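Local coordinates for protein prolyl-tRNA synthetase (PDB 3IAL) that probably joins L-proline to tRNA(Pro) at the expense of ATP, and is captured here with the prolyl-adenylate intermediate bound, at residues 61-64 with 65-68. Sequence-based numbering, arbitrary orientation.
Sequences IMRL and CEEE
Leu64 and Glu68, one helical turn apart, run alongside each other in the same direction. Leu64 CD1 rests 3.9 Å from Glu68 CG, so one of the two terminal methyls of Leu64 touches the aliphatic part of Glu68. The Glu68 chain bends at its second torsion (chi2 -59°), and its carboxylate stays beside this methyl. Glu68 OE2 forms a salt bridge with Lys71, farther along the same helix. Ile197 and Glu201 of helix 180-201 pack on Leu64, and Val193 of that helix touches Glu68.

The Arg63 and Glu66 side chains pass each other obliquely, with guanidinium and carboxylate planes 64° apart. Arg63 NE is 5.4 Å from Glu66 OE1. The two charged ends therefore do not pair within the chain. Each pairs across the dimer instead: Arg63 NH2 with Glu66 of the second subunit, and Glu66 OE1 with Arg63 of the second subunit. Glu66 OE2 is hydrogen-bonded to Thr148 OG1, which helps fix the buried carboxylate. Glu66 CG lies beside its own backbone N (chi1 -71°), and from there the extended chain runs back past the carbonyl oxygen of Met62, with Glu66 CG 3.1 Å from Met62 O.

Four backbone hydrogen bonds join residues 61-64 to 65-68. Cys65 N donates to Ile61 O at 3.0 Å. Glu66 N to Met62 O, Glu67 N to Arg63 O and Glu68 N to Leu64 O each measure 2.9 Å.

Met62 and Cys65 both touch Asn171 of strand 167-177, and the Met62 side chain is about 9 Å from the bound prolyl-adenylate. The i to i+4 bonding is that of a regular alpha-helix. Helix 52-71 brings one side to the catalytic-core strands and meets the second subunit at the dimer interface, consistent with the motif 1 helix of class II synthetases.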
# COMPACT_ATOMS: atom_id res chain seq x y z
N ILE B 61 0.11 10.10 1.27
CA ILE B 61 0.94 10.71 0.25
C ILE B 61 1.19 9.72 -0.90
O ILE B 61 1.00 10.07 -2.08
CB ILE B 61 2.28 11.20 0.82
CG1 ILE B 61 2.04 12.45 1.69
CG2 ILE B 61 3.27 11.51 -0.31
CD1 ILE B 61 3.23 12.86 2.53
N MET B 62 1.58 8.50 -0.54
CA MET B 62 1.91 7.47 -1.55
C MET B 62 0.67 6.97 -2.30
O MET B 62 0.74 6.71 -3.50
CB MET B 62 2.69 6.30 -0.93
CG MET B 62 4.05 6.72 -0.36
SD MET B 62 5.15 7.39 -1.63
CE MET B 62 6.32 8.28 -0.59
N ARG B 63 -0.46 6.86 -1.61
CA ARG B 63 -1.72 6.53 -2.28
C ARG B 63 -2.07 7.58 -3.33
O ARG B 63 -2.53 7.24 -4.41
CB ARG B 63 -2.88 6.42 -1.28
CG ARG B 63 -2.92 5.13 -0.47
CD ARG B 63 -4.34 4.54 -0.44
NE ARG B 63 -4.45 3.37 0.44
CZ ARG B 63 -4.96 3.37 1.67
NH1 ARG B 63 -5.42 4.50 2.23
NH2 ARG B 63 -5.01 2.24 2.37
N LEU B 64 -1.88 8.86 -2.99
CA LEU B 64 -2.13 9.94 -3.95
C LEU B 64 -1.21 9.81 -5.16
O LEU B 64 -1.65 9.94 -6.30
CB LEU B 64 -1.96 11.32 -3.32
CG LEU B 64 -2.14 12.50 -4.29
CD1 LEU B 64 -3.57 12.56 -4.88
CD2 LEU B 64 -1.76 13.82 -3.63
N CYS B 65 0.07 9.56 -4.91
CA CYS B 65 1.03 9.32 -6.00
C CYS B 65 0.57 8.18 -6.90
O CYS B 65 0.57 8.29 -8.13
CB CYS B 65 2.42 9.02 -5.44
SG CYS B 65 3.67 9.03 -6.73
N GLU B 66 0.18 7.08 -6.27
CA GLU B 66 -0.27 5.90 -7.00
C GLU B 66 -1.47 6.24 -7.88
O GLU B 66 -1.48 5.93 -9.08
CB GLU B 66 -0.62 4.78 -6.01
CG GLU B 66 0.61 4.17 -5.33
CD GLU B 66 0.29 3.41 -4.04
OE1 GLU B 66 -0.89 3.33 -3.67
OE2 GLU B 66 1.23 2.91 -3.39
N GLU B 67 -2.45 6.90 -7.28
CA GLU B 67 -3.67 7.35 -7.97
C GLU B 67 -3.38 8.26 -9.17
O GLU B 67 -3.99 8.11 -10.23
CB GLU B 67 -4.58 8.10 -6.99
CG GLU B 67 -5.28 7.22 -5.97
CD GLU B 67 -5.96 8.04 -4.86
OE1 GLU B 67 -5.96 9.30 -4.94
OE2 GLU B 67 -6.50 7.42 -3.91
N GLU B 68 -2.47 9.22 -8.98
CA GLU B 68 -2.11 10.18 -10.04
C GLU B 68 -1.29 9.52 -11.16
O GLU B 68 -1.45 9.83 -12.34
CB GLU B 68 -1.32 11.35 -9.46
CG GLU B 68 -2.12 12.25 -8.53
CD GLU B 68 -3.33 12.86 -9.21
OE1 GLU B 68 -3.16 13.50 -10.27
OE2 GLU B 68 -4.46 12.66 -8.69